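Local atomic coordinates of protein BONZAI 1 (Arabidopsis thaliana, PDB entry 6KXT), a protein that binds phospholipids in a calcium-dependent manner and restrains cell death and defense responses in plants, here represented by its second C2 domain. Residues I16-S21 with S133-D138; P34-S39 with P62-V67; V81-S86 with G98-S103. All blocks are in the same frame, centred on the assembly; numbering follows the deposited sequence. Where two conformers were deposited one is given.

Interaction 1: I16-S21 with S133-D138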
ATOM      1  N   ILE A  16      -0.844   3.083   9.881  1.00 14.18           N
ATOM      2  CA  ILE A  16      -0.310   3.783   8.690  1.00 14.87           C
ATOM      3  C   ILE A  16      -1.401   4.583   8.024  1.00 14.72           C
ATOM      4  O   ILE A  16      -2.503   4.057   7.771  1.00 15.00           O
ATOM      5  CB  ILE A  16       0.316   2.804   7.668  1.00 14.80           C
ATOM      6  CG1 ILE A  16       1.328   1.878   8.351  1.00 15.43           C
ATOM      7  CG2 ILE A  16       0.917   3.623   6.512  1.00 15.89           C
ATOM      8  CD1 ILE A  16       2.115   0.977   7.408  1.00 19.28           C
ATOM      9  N   VAL A  17      -1.132   5.849   7.758  1.00 13.40           N
ATOM     10  CA  VAL A  17      -1.998   6.704   6.899  1.00 14.28           C
ATOM     11  C   VAL A  17      -1.253   6.821   5.569  1.00 12.42           C
ATOM     12  O   VAL A  17      -0.129   7.381   5.518  1.00 13.14           O
ATOM     13  CB  VAL A  17      -2.310   8.077   7.512  1.00 14.42           C
ATOM     14  CG1 VAL A  17      -2.982   8.977   6.474  1.00 14.70           C
ATOM     15  CG2 VAL A  17      -3.162   7.942   8.768  1.00 15.89           C
ATOM     16  N   PHE A  18      -1.848   6.323   4.506  1.00 12.96           N
ATOM     17  CA  PHE A  18      -1.385   6.413   3.117  1.00 12.64           C
ATOM     18  C   PHE A  18      -2.050   7.564   2.390  1.00 13.96           C
ATOM     19  O   PHE A  18      -3.220   7.873   2.611  1.00 13.45           O
ATOM     20  CB  PHE A  18      -1.711   5.124   2.362  1.00 13.31           C
ATOM     21  CG  PHE A  18      -0.945   3.907   2.808  1.00 12.99           C
ATOM     22  CD1 PHE A  18       0.403   3.795   2.491  1.00 13.02           C
ATOM     23  CD2 PHE A  18      -1.562   2.855   3.448  1.00 13.74           C
ATOM     24  CE1 PHE A  18       1.106   2.632   2.796  1.00 15.66           C
ATOM     25  CE2 PHE A  18      -0.856   1.691   3.745  1.00 14.81           C
ATOM     26  CZ  PHE A  18       0.477   1.600   3.436  1.00 14.63           C
ATOM     27  N   ARG A  19      -1.260   8.185   1.523  1.00 13.09           N
ATOM     28  CA  ARG A  19      -1.724   9.288   0.662  1.00 13.62           C
ATOM     29  C   ARG A  19      -1.189   9.025  -0.739  1.00 14.16           C
ATOM     30  O   ARG A  19      -0.031   8.539  -0.870  1.00 13.87           O
ATOM     31  CB  ARG A  19      -1.194  10.610   1.206  1.00 17.33           C
ATOM     32  CG  ARG A  19      -1.359  11.775   0.252  1.00 17.23           C
ATOM     33  CD  ARG A  19      -0.942  13.051   0.995  1.00 17.81           C
ATOM     34  NE  ARG A  19       0.493  13.179   1.282  1.00 17.17           N
ATOM     35  CZ  ARG A  19       1.373  13.662   0.427  1.00 14.44           C
ATOM     36  NH1 ARG A  19       1.019  13.995  -0.807  1.00 17.69           N
ATOM     37  NH2 ARG A  19       2.633  13.819   0.799  1.00 24.51           N
ATOM     38  N   CYS A  20      -1.926   9.369  -1.784  1.00 13.45           N
ATOM     39  CA  CYS A  20      -1.411   9.372  -3.150  1.00 13.94           C
ATOM     40  C   CYS A  20      -1.447  10.778  -3.732  1.00 13.65           C
ATOM     41  O   CYS A  20      -2.338  11.586  -3.330  1.00 16.02           O
ATOM     42  CB  CYS A  20      -2.144   8.436  -4.087  1.00 14.69           C
ATOM     43  SG  CYS A  20      -2.042   6.708  -3.560  1.00 15.71           S
ATOM     44  N   SER A  21      -0.496  11.022  -4.634  1.00 13.83           N
ATOM     45  CA  SER A  21      -0.383  12.280  -5.400  0.50 17.78           C
ATOM     46  C   SER A  21      -0.573  11.986  -6.889  1.00 15.18           C
ATOM     47  O   SER A  21       0.115  11.099  -7.397  1.00 16.31           O
ATOM     48  CB  SER A  21       0.950  12.905  -5.120  0.50 20.26           C
ATOM     49  OG  SER A  21       0.985  14.247  -5.544  0.50 23.24           O
ATOM     50  N   SER A 133       2.443   9.131 -10.785  1.00 15.61           N
ATOM     51  CA  SER A 133       1.743   9.077  -9.495  1.00 15.17           C
ATOM     52  C   SER A 133       2.667   8.494  -8.426  1.00 13.13           C
ATOM     53  O   SER A 133       3.535   7.636  -8.732  1.00 13.49           O
ATOM     54  CB  SER A 133       0.464   8.354  -9.577  1.00 14.21           C
ATOM     55  OG  SER A 133       0.634   7.045 -10.116  1.00 14.64           O
ATOM     56  N   GLN A 134       2.474   8.939  -7.194  1.00 13.15           N
ATOM     57  CA  GLN A 134       3.289   8.572  -6.009  1.00 13.78           C
ATOM     58  C   GLN A 134       2.429   8.238  -4.813  1.00 13.06           C
ATOM     59  O   GLN A 134       1.336   8.775  -4.642  1.00 13.77           O
ATOM     60  CB  GLN A 134       4.272   9.671  -5.637  1.00 14.17           C
ATOM     61  CG  GLN A 134       5.304   9.899  -6.742  1.00 14.52           C
ATOM     62  CD  GLN A 134       6.170  11.108  -6.538  1.00 14.54           C
ATOM     63  OE1 GLN A 134       5.666  12.159  -6.124  1.00 18.95           O
ATOM     64  NE2 GLN A 134       7.450  10.978  -6.831  1.00 15.17           N
ATOM     65  N   LEU A 135       2.935   7.315  -4.008  1.00 12.82           N
ATOM     66  CA  LEU A 135       2.406   6.905  -2.711  1.00 12.64           C
ATOM     67  C   LEU A 135       3.299   7.523  -1.637  1.00 11.57           C
ATOM     68  O   LEU A 135       4.538   7.474  -1.729  1.00 13.74           O
ATOM     69  CB  LEU A 135       2.438   5.374  -2.561  1.00 13.64           C
ATOM     70  CG  LEU A 135       1.929   4.792  -1.246  1.00 13.40           C
ATOM     71  CD1 LEU A 135       0.448   4.940  -1.102  1.00 14.45           C
ATOM     72  CD2 LEU A 135       2.296   3.316  -1.135  1.00 16.54           C
ATOM     73  N   PHE A 136       2.692   8.096  -0.637  1.00 12.41           N
ATOM     74  CA  PHE A 136       3.336   8.694   0.533  1.00 12.94           C
ATOM     75  C   PHE A 136       2.814   8.050   1.800  1.00 13.49           C
ATOM     76  O   PHE A 136       1.653   7.550   1.858  1.00 12.83           O
ATOM     77  CB  PHE A 136       3.110  10.200   0.575  1.00 12.78           C
ATOM     78  CG  PHE A 136       3.803  10.970  -0.511  1.00 12.14           C
ATOM     79  CD1 PHE A 136       3.240  11.140  -1.749  1.00 14.33           C
ATOM     80  CD2 PHE A 136       5.028  11.593  -0.239  1.00 13.90           C
ATOM     81  CE1 PHE A 136       3.927  11.830  -2.755  1.00 13.86           C
ATOM     82  CE2 PHE A 136       5.684  12.297  -1.230  1.00 15.72           C
ATOM     83  CZ  PHE A 136       5.138  12.414  -2.471  1.00 15.36           C
ATOM     84  N   VAL A 137       3.626   8.089   2.857  1.00 13.02           N
ATOM     85  CA  VAL A 137       3.300   7.510   4.176  1.00 14.27           C
ATOM     86  C   VAL A 137       3.172   8.710   5.126  1.00 15.09           C
ATOM     87  O   VAL A 137       4.206   9.266   5.551  1.00 16.76           O
ATOM     88  CB  VAL A 137       4.350   6.488   4.619  1.00 14.40           C
ATOM     89  CG1 VAL A 137       3.957   5.920   5.983  1.00 15.17           C
ATOM     90  CG2 VAL A 137       4.484   5.408   3.571  1.00 13.77           C
ATOM     91  N   ASP A 138       1.948   9.186   5.324  1.00 13.51           N
ATOM     92  CA  ASP A 138       1.699  10.435   6.096  1.00 16.01           C
ATOM     93  C   ASP A 138       1.889  10.162   7.575  1.00 16.40           C
ATOM     94  O   ASP A 138       2.227  11.065   8.330  1.00 18.00           O
ATOM     95  CB  ASP A 138       0.282  10.970   5.886  1.00 17.94           C
ATOM     96  CG  ASP A 138       0.104  11.891   4.694  1.00 27.64           C
ATOM     97  OD1 ASP A 138       1.077  12.055   3.910  1.00 27.20           O
ATOM     98  OD2 ASP A 138      -1.028  12.426   4.583  1.00 29.41           O
TER
HETATM   99  O   HOH W   1       3.315  12.867   3.587  0.60 22.16           O

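Interaction 2: P34-S39 with P62-V67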
ATOM      1  N   PRO A  34     -10.356   5.530  -6.029  1.00 15.49           N
ATOM      2  CA  PRO A  34      -9.285   4.677  -5.577  1.00 13.72           C
ATOM      3  C   PRO A  34      -9.427   4.139  -4.147  1.00 14.16           C
ATOM      4  O   PRO A  34     -10.010   4.748  -3.285  1.00 15.24           O
ATOM      5  CB  PRO A  34      -8.071   5.613  -5.615  1.00 13.71           C
ATOM      6  CG  PRO A  34      -8.651   6.961  -5.325  1.00 15.17           C
ATOM      7  CD  PRO A  34      -9.999   6.938  -6.021  1.00 16.61           C
ATOM      8  N   PHE A  35      -8.854   2.969  -4.000  1.00 13.58           N
ATOM      9  CA  PHE A  35      -8.596   2.305  -2.719  1.00 12.99           C
ATOM     10  C   PHE A  35      -7.266   1.573  -2.832  1.00 12.06           C
ATOM     11  O   PHE A  35      -6.714   1.354  -3.946  1.00 14.10           O
ATOM     12  CB  PHE A  35      -9.759   1.347  -2.380  1.00 14.40           C
ATOM     13  CG  PHE A  35      -9.943   0.127  -3.235  1.00 17.07           C
ATOM     14  CD1 PHE A  35     -10.499   0.224  -4.498  1.00 17.26           C
ATOM     15  CD2 PHE A  35      -9.528  -1.127  -2.809  1.00 18.72           C
ATOM     16  CE1 PHE A  35     -10.666  -0.889  -5.300  1.00 17.69           C
ATOM     17  CE2 PHE A  35      -9.741  -2.261  -3.593  1.00 20.72           C
ATOM     18  CZ  PHE A  35     -10.293  -2.134  -4.843  1.00 18.21           C
ATOM     19  N   LEU A  36      -6.723   1.276  -1.637  1.00 12.87           N
ATOM     20  CA  LEU A  36      -5.453   0.513  -1.549  0.60 14.20           C
ATOM     21  C   LEU A  36      -5.716  -0.868  -0.959  1.00 16.02           C
ATOM     22  O   LEU A  36      -6.575  -1.015  -0.058  1.00 16.98           O
ATOM     23  CB  LEU A  36      -4.394   1.177  -0.656  0.60 13.81           C
ATOM     24  CG  LEU A  36      -3.996   2.594  -0.993  0.60 12.84           C
ATOM     25  CD1 LEU A  36      -2.941   3.081   0.001  0.60 15.37           C
ATOM     26  CD2 LEU A  36      -3.486   2.670  -2.400  0.60 15.72           C
ATOM     27  N   VAL A  37      -4.982  -1.842  -1.428  1.00 14.36           N
ATOM     28  CA  VAL A  37      -4.957  -3.202  -0.846  1.00 14.48           C
ATOM     29  C   VAL A  37      -3.496  -3.500  -0.518  1.00 15.80           C
ATOM     30  O   VAL A  37      -2.603  -3.330  -1.352  1.00 14.30           O
ATOM     31  CB  VAL A  37      -5.518  -4.237  -1.833  1.00 17.53           C
ATOM     32  CG1 VAL A  37      -5.380  -5.624  -1.253  1.00 16.89           C
ATOM     33  CG2 VAL A  37      -6.959  -3.875  -2.200  1.00 18.72           C
ATOM     34  N   VAL A  38      -3.255  -3.931   0.719  1.00 14.69           N
ATOM     35  CA  VAL A  38      -1.940  -4.450   1.162  1.00 13.80           C
ATOM     36  C   VAL A  38      -2.007  -5.959   1.174  1.00 13.78           C
ATOM     37  O   VAL A  38      -2.985  -6.493   1.729  1.00 14.39           O
ATOM     38  CB  VAL A  38      -1.583  -3.901   2.540  1.00 14.91           C
ATOM     39  CG1 VAL A  38      -0.229  -4.396   2.964  1.00 16.03           C
ATOM     40  CG2 VAL A  38      -1.570  -2.386   2.532  1.00 16.83           C
ATOM     41  N   SER A  39      -1.060  -6.606   0.531  1.00 13.69           N
ATOM     42  CA  SER A  39      -1.073  -8.086   0.405  1.00 13.70           C
ATOM     43  C   SER A  39       0.277  -8.670   0.795  1.00 13.50           C
ATOM     44  O   SER A  39       1.373  -8.176   0.474  1.00 14.53           O
ATOM     45  CB  SER A  39      -1.460  -8.530  -1.004  1.00 14.95           C
ATOM     46  OG  SER A  39      -2.664  -7.927  -1.365  1.00 16.44           O
ATOM     47  N   PRO A  62      -5.955  11.062  -3.042  1.00 13.65           N
ATOM     48  CA  PRO A  62      -6.567  10.521  -1.846  1.00 14.21           C
ATOM     49  C   PRO A  62      -5.665  10.483  -0.606  1.00 16.17           C
ATOM     50  O   PRO A  62      -4.442  10.283  -0.707  1.00 14.47           O
ATOM     51  CB  PRO A  62      -6.911   9.074  -2.229  1.00 14.75           C
ATOM     52  CG  PRO A  62      -5.876   8.702  -3.298  1.00 16.16           C
ATOM     53  CD  PRO A  62      -5.777  10.024  -4.056  1.00 14.93           C
ATOM     54  N   ILE A  63      -6.295  10.727   0.542  1.00 15.18           N
ATOM     55  CA  ILE A  63      -5.699  10.446   1.887  1.00 14.87           C
ATOM     56  C   ILE A  63      -6.678   9.540   2.600  1.00 15.85           C
ATOM     57  O   ILE A  63      -7.844   9.910   2.749  1.00 17.52           O
ATOM     58  CB  ILE A  63      -5.430  11.718   2.696  1.00 17.21           C
ATOM     59  CG1 ILE A  63      -4.518  12.714   1.979  1.00 20.52           C
ATOM     60  CG2 ILE A  63      -4.876  11.315   4.061  1.00 19.98           C
ATOM     61  CD1 ILE A  63      -4.505  14.130   2.575  1.00 26.71           C
ATOM     62  N   TRP A  64      -6.280   8.319   2.975  1.00 14.56           N
ATOM     63  CA  TRP A  64      -7.247   7.354   3.525  1.00 13.69           C
ATOM     64  C   TRP A  64      -7.200   7.360   5.053  1.00 14.89           C
ATOM     65  O   TRP A  64      -6.198   7.860   5.636  1.00 16.75           O
ATOM     66  CB  TRP A  64      -6.984   5.940   2.963  1.00 14.46           C
ATOM     67  CG  TRP A  64      -7.351   5.756   1.526  1.00 14.28           C
ATOM     68  CD1 TRP A  64      -8.597   5.519   1.014  1.00 16.14           C
ATOM     69  CD2 TRP A  64      -6.437   5.768   0.420  1.00 12.85           C
ATOM     70  NE1 TRP A  64      -8.498   5.388  -0.341  1.00 14.34           N
ATOM     71  CE2 TRP A  64      -7.199   5.541  -0.749  1.00 14.74           C
ATOM     72  CE3 TRP A  64      -5.061   6.009   0.277  1.00 15.03           C
ATOM     73  CZ2 TRP A  64      -6.605   5.410  -2.000  1.00 12.68           C
ATOM     74  CZ3 TRP A  64      -4.471   5.901  -0.972  1.00 15.59           C
ATOM     75  CH2 TRP A  64      -5.237   5.626  -2.100  1.00 14.97           C
ATOM     76  N   LYS A  65      -8.216   6.768   5.637  1.00 15.45           N
ATOM     77  CA  LYS A  65      -8.237   6.523   7.103  1.00 15.82           C
ATOM     78  C   LYS A  65      -7.102   5.561   7.407  1.00 16.57           C
ATOM     79  O   LYS A  65      -6.632   4.787   6.556  1.00 17.01           O
ATOM     80  CB  LYS A  65      -9.602   5.978   7.521  1.00 17.69           C
ATOM     81  CG  LYS A  65     -10.767   6.935   7.316  1.00 21.75           C
ATOM     82  CD  LYS A  65     -12.096   6.327   7.660  1.00 32.25           C
ATOM     83  CE  LYS A  65     -13.226   7.312   7.448  1.00 43.04           C
ATOM     84  NZ  LYS A  65     -14.493   6.785   8.003  1.00 54.48           N
ATOM     85  N   PRO A  66      -6.635   5.561   8.667  1.00 16.50           N
ATOM     86  CA  PRO A  66      -5.556   4.675   9.029  1.00 17.67           C
ATOM     87  C   PRO A  66      -5.897   3.203   8.827  1.00 16.14           C
ATOM     88  O   PRO A  66      -7.036   2.749   8.997  1.00 18.79           O
ATOM     89  CB  PRO A  66      -5.292   4.913  10.523  1.00 18.91           C
ATOM     90  CG  PRO A  66      -6.107   6.148  10.882  1.00 22.09           C
ATOM     91  CD  PRO A  66      -7.037   6.490   9.747  1.00 17.12           C
ATOM     92  N   VAL A  67      -4.873   2.458   8.400  1.00 15.44           N
ATOM     93  CA  VAL A  67      -4.889   0.990   8.414  1.00 17.70           C
ATOM     94  C   VAL A  67      -3.969   0.479   9.520  1.00 19.02           C
ATOM     95  O   VAL A  67      -3.014   1.155   9.890  1.00 18.72           O
ATOM     96  CB  VAL A  67      -4.554   0.386   7.052  1.00 22.07           C
ATOM     97  CG1 VAL A  67      -5.494   0.903   5.954  1.00 23.71           C
ATOM     98  CG2 VAL A  67      -3.125   0.587   6.649  1.00 20.99           C
TER

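Interaction 3: V81-S86 with G98-S103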
ATOM      1  N   VAL A  81       5.899  -6.386   1.268  1.00 16.83           N
ATOM      2  CA  VAL A  81       4.479  -6.632   0.953  1.00 13.28           C
ATOM      3  C   VAL A  81       4.169  -5.882  -0.349  1.00 14.65           C
ATOM      4  O   VAL A  81       4.965  -5.076  -0.812  1.00 14.95           O
ATOM      5  CB  VAL A  81       3.507  -6.214   2.062  1.00 15.85           C
ATOM      6  CG1 VAL A  81       3.815  -6.973   3.349  1.00 16.27           C
ATOM      7  CG2 VAL A  81       3.536  -4.714   2.322  1.00 17.22           C
ATOM      8  N   ILE A  82       3.071  -6.234  -0.972  1.00 16.13           N
ATOM      9  CA  ILE A  82       2.558  -5.524  -2.159  1.00 14.02           C
ATOM     10  C   ILE A  82       1.529  -4.528  -1.705  1.00 14.40           C
ATOM     11  O   ILE A  82       0.638  -4.852  -0.889  1.00 15.46           O
ATOM     12  CB  ILE A  82       1.937  -6.471  -3.194  1.00 17.25           C
ATOM     13  CG1 ILE A  82       2.909  -7.568  -3.597  1.00 25.51           C
ATOM     14  CG2 ILE A  82       1.491  -5.643  -4.360  1.00 21.78           C
ATOM     15  CD1 ILE A  82       4.111  -7.030  -4.150  1.00 21.60           C
ATOM     16  N   ILE A  83       1.596  -3.314  -2.271  1.00 14.91           N
ATOM     17  CA  ILE A  83       0.579  -2.256  -2.015  1.00 12.92           C
ATOM     18  C   ILE A  83       0.087  -1.840  -3.372  1.00 13.79           C
ATOM     19  O   ILE A  83       0.884  -1.383  -4.176  1.00 14.32           O
ATOM     20  CB  ILE A  83       1.126  -1.076  -1.201  1.00 14.85           C
ATOM     21  CG1 ILE A  83       1.755  -1.582   0.097  1.00 15.57           C
ATOM     22  CG2 ILE A  83       0.012  -0.084  -0.918  1.00 16.86           C
ATOM     23  CD1 ILE A  83       2.801  -0.656   0.680  1.00 23.54           C
ATOM     24  N   GLU A  84      -1.171  -2.096  -3.672  1.00 13.34           N
ATOM     25  CA  GLU A  84      -1.720  -1.735  -4.990  1.00 13.27           C
ATOM     26  C   GLU A  84      -2.866  -0.768  -4.810  1.00 14.39           C
ATOM     27  O   GLU A  84      -3.757  -0.956  -3.957  1.00 14.57           O
ATOM     28  CB  GLU A  84      -2.228  -2.963  -5.736  1.00 17.51           C
ATOM     29  CG  GLU A  84      -1.134  -3.937  -5.996  1.00 16.40           C
ATOM     30  CD  GLU A  84      -1.320  -4.736  -7.266  1.00 16.12           C
ATOM     31  OE1 GLU A  84      -2.269  -5.567  -7.311  1.00 19.38           O
ATOM     32  OE2 GLU A  84      -0.437  -4.556  -8.144  1.00 16.83           O
ATOM     33  N   CYS A  85      -2.864   0.262  -5.646  1.00 13.32           N
ATOM     34  CA  CYS A  85      -3.981   1.211  -5.755  1.00 12.97           C
ATOM     35  C   CYS A  85      -4.858   0.747  -6.945  1.00 13.75           C
ATOM     36  O   CYS A  85      -4.316   0.478  -8.012  1.00 14.41           O
ATOM     37  CB  CYS A  85      -3.427   2.610  -5.945  1.00 13.43           C
ATOM     38  SG  CYS A  85      -4.749   3.848  -5.998  1.00 15.80           S
ATOM     39  N   SER A  86      -6.153   0.599  -6.690  1.00 13.32           N
ATOM     40  CA  SER A  86      -7.153   0.177  -7.701  1.00 16.35           C
ATOM     41  C   SER A  86      -8.320   1.140  -7.722  1.00 14.78           C
ATOM     42  O   SER A  86      -8.634   1.837  -6.726  1.00 16.42           O
ATOM     43  CB  SER A  86      -7.655  -1.211  -7.458  1.00 21.26           C
ATOM     44  OG  SER A  86      -6.593  -2.146  -7.549  1.00 21.24           O
ATOM     45  N   GLY A  98      -1.868   1.309  -9.825  1.00 14.35           N
ATOM     46  CA  GLY A  98      -0.408   1.260  -9.639  1.00 14.46           C
ATOM     47  C   GLY A  98      -0.032   0.315  -8.516  1.00 13.41           C
ATOM     48  O   GLY A  98      -0.876   0.019  -7.675  1.00 13.51           O
ATOM     49  N   LYS A  99       1.214  -0.147  -8.566  1.00 13.13           N
ATOM     50  CA  LYS A  99       1.771  -1.117  -7.616  1.00 14.22           C
ATOM     51  C   LYS A  99       3.052  -0.551  -7.017  1.00 11.93           C
ATOM     52  O   LYS A  99       3.891   0.083  -7.696  1.00 14.13           O
ATOM     53  CB  LYS A  99       2.142  -2.371  -8.429  1.00 18.81           C
ATOM     54  CG  LYS A  99       2.730  -3.500  -7.646  1.00 19.37           C
ATOM     55  CD  LYS A  99       2.958  -4.697  -8.547  1.00 18.34           C
ATOM     56  CE  LYS A  99       3.316  -5.869  -7.664  1.00 23.38           C
ATOM     57  NZ  LYS A  99       3.701  -7.021  -8.482  1.00 20.12           N
ATOM     58  N   VAL A 100       3.233  -0.870  -5.746  1.00 13.83           N
ATOM     59  CA  VAL A 100       4.490  -0.693  -4.972  1.00 14.70           C
ATOM     60  C   VAL A 100       4.818  -2.009  -4.248  1.00 14.24           C
ATOM     61  O   VAL A 100       3.886  -2.730  -3.881  1.00 15.18           O
ATOM     62  CB  VAL A 100       4.249   0.492  -4.012  1.00 20.42           C
ATOM     63  CG1 VAL A 100       5.157   0.497  -2.803  1.00 25.91           C
ATOM     64  CG2 VAL A 100       4.273   1.815  -4.804  1.00 16.99           C
ATOM     65  N   GLN A 101       6.082  -2.301  -4.117  1.00 14.99           N
ATOM     66  CA  GLN A 101       6.575  -3.433  -3.313  1.00 16.14           C
ATOM     67  C   GLN A 101       7.540  -2.884  -2.270  1.00 17.02           C
ATOM     68  O   GLN A 101       8.629  -2.430  -2.631  1.00 21.21           O
ATOM     69  CB  GLN A 101       7.153  -4.522  -4.202  1.00 18.26           C
ATOM     70  CG  GLN A 101       7.735  -5.657  -3.357  1.00 23.72           C
ATOM     71  CD  GLN A 101       8.287  -6.806  -4.164  1.00 28.25           C
ATOM     72  OE1 GLN A 101       7.792  -7.121  -5.236  1.00 33.60           O
ATOM     73  NE2 GLN A 101       9.306  -7.443  -3.622  1.00 39.40           N
ATOM     74  N   LYS A 102       7.122  -2.889  -1.011  1.00 15.61           N
ATOM     75  CA  LYS A 102       7.861  -2.250   0.098  1.00 19.07           C
ATOM     76  C   LYS A 102       7.588  -3.048   1.363  1.00 15.43           C
ATOM     77  O   LYS A 102       6.473  -3.498   1.559  1.00 15.97           O
ATOM     78  CB  LYS A 102       7.354  -0.823   0.339  1.00 21.37           C
ATOM     79  CG  LYS A 102       7.733   0.205  -0.711  1.00 24.77           C
ATOM     80  CD  LYS A 102       9.089   0.810  -0.427  1.00 25.61           C
ATOM     81  CE  LYS A 102       9.756   1.400  -1.642  1.00 24.90           C
ATOM     82  NZ  LYS A 102      10.244   0.355  -2.566  1.00 27.52           N
ATOM     83  N   SER A 103       8.540  -3.111   2.277  1.00 15.51           N
ATOM     84  CA  SER A 103       8.315  -3.652   3.625  1.00 14.73           C
ATOM     85  C   SER A 103       7.803  -2.567   4.551  1.00 14.13           C
ATOM     86  O   SER A 103       7.849  -1.375   4.214  1.00 13.95           O
ATOM     87  CB  SER A 103       9.580  -4.189   4.228  1.00 14.11           C
ATOM     88  OG  SER A 103      10.534  -3.139   4.397  1.00 15.93           O
TER

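Interaction 1: I16-S21 with S133-D138
Arg19 reaches across to both Phe136 and Asp138. Its guanidinium lies flat on the phenyl ring, the planes 16° apart, with NH2 riding offset toward the rim, 3.3 Å from Phe136 CG. CZ sits 4.1 Å from the ring centroid and over its face, which meets the geometry of a cation-pi contact. The chain is extended as far as CD, and the bend at chi3 (70°) turns NE aside; from there NE donates to the syn side of Asp138 OD1 at 2.9 Å, nearly straight at 166°. This salt bridge lies close to the guanidinium plane, so stack and carboxylate together fix the group's rotation. A modelled water accepts from Arg19 NH2; its link to Asp138 OD1 is too short to be trusted.

Beneath these side chains the strands run antiparallel. Arg19 and Phe136 form a hydrogen-bonded pair, Phe136 N to Arg19 O being 2.8 Å, and Ser21 pairs likewise with Gln134. On the other face, with Cys20 and Val137, Leu135 CD1 approaches Phe18 CD1 to 3.8 Å, obliquely to the ring, whose centre is covered by Ile16 CG2. That apolar face belongs to the core of the C2 beta-sandwich: Leu107 of helix 104-113 touches Ile16, Phe18 and Val137, Leu36 of strand 34-40 meets Phe18 and Leu135, and Phe119 of strand 117-121 packs on Cys20 and Leu135.

Interaction 2: P34-S39 with P62-V67
Leu36 presses its branched end against the indole of Trp64, a buried contact in the C2 beta-sandwich between strand 34-40 of one sheet and the loop that leads into strand 67-70 of the other. The protruding feature is the fork of the leucine, described here for one of its two modelled conformers. CG stands over the face but offset toward the rim at CZ3, 3.6 Å from the six-membered ring's centroid and 24° off the normal, a CH-pi arrangement. The two methyls lie at that rim on either side of CZ3: CD1 settles near CZ3 and CE3, whereas CD2 is nearest Trp64 CH2. The side chains cross at about a right angle, and CG and both methyls lie at similar heights above the indole plane. Leu36 CG is anti to its own carbonyl carbon (chi1 -56°), which brings the branch point to the aromatic surface.

The opposite face of the indole is covered from within its own segment, where Pro62 CB lies 3.6 Å above the plane, offset toward the rim. Trp64 is thus a flat plate held between a proline and a leucine. Pro34 packs at one border of this stack: its CG touches Pro62 CG at 3.9 Å, the two pyrrolidines crossing obliquely, and its CB lies at the same distance from Trp64 CZ2. Phe35 contributes its backbone, CA approaching CZ2 obliquely, while its side chain starts away from the loop and its ring meets His94 edge-to-face.

Farther out, Cys20 of strand 13-21 and the loop residues Thr53 and Glu54 also touch Trp64. The polar atom of the indole points to the strand at the ring's edge, where Trp64 NE1 makes a weak hydrogen bond to Pro34 O, 3.4 Å long and bent to 147°.

Interaction 3: V81-S86 with G98-S103
Ile83 and Val100 exchange two backbone hydrogen bonds at the middle of a beta hairpin, strands 81-87 and 95-102, which forms one side of the four-stranded sheet of the C2 sandwich. Both bonds measure 2.9 Å, Ile83 N to Val100 O and Val100 N to Ile83 O, the former almost straight at 174°. Two further hydrogen-bonded pairs flank them. Cys85 N gives to Gly98 O, with Gly98 N returning the bond to Cys85 O. At the far end Val81 N donates to Lys102 O at 3.0 Å, from well above the carbonyl plane (55°), while Lys102 N answers to Val81 O. All six amide donors and six carbonyls of these pairs are therefore matched across the hairpin.

In the alternating non-hydrogen-bonded pairs, the backbone amides of Ile82 and Glu84 face the neighbouring strand 34-40, where they bond with Ser39 and Val37. CA-H...O contacts add to the cross-strand pairing, as from Glu84 CA to Gly98 O (3.3 Å).

The charged side chains are less tightly matched. Glu84 OE2 lies 3.4 Å from Lys99 CG, against the aliphatic chain; the opposite charges are 4.8 Å apart, OE2 to NZ, so any attraction acts without direct contact. Lys99 is extended, which lays CE beside Ile82 CG2. Lys102 instead folds back on its own strand, its NZ donating to Gln101 O at 3.2 Å.

The centres lie about 9 Å (1 and 2), 11 Å (1 and 3) and 10 Å (2 and 3) apart in one C2 domain. Interaction 1 joins strands near the chain's two ends and so encloses the others in sequence; interaction 2 closes before interaction 3 opens. Interaction 2 spans the two sheets: its strand 34-40 neighbours strand 81-87 of interaction 3, with Ser39 N linked to Ile82 O, and its loop meets strand 13-21 of interaction 1, as at Cys20 N and Pro62 O. Between the sheets Phe18 CB meets Leu36 CD1 and Leu135 CD2 meets Ile83 CG2, giving one apolar core of this C2 domain, a fold consistent with the protein's phospholipid binding.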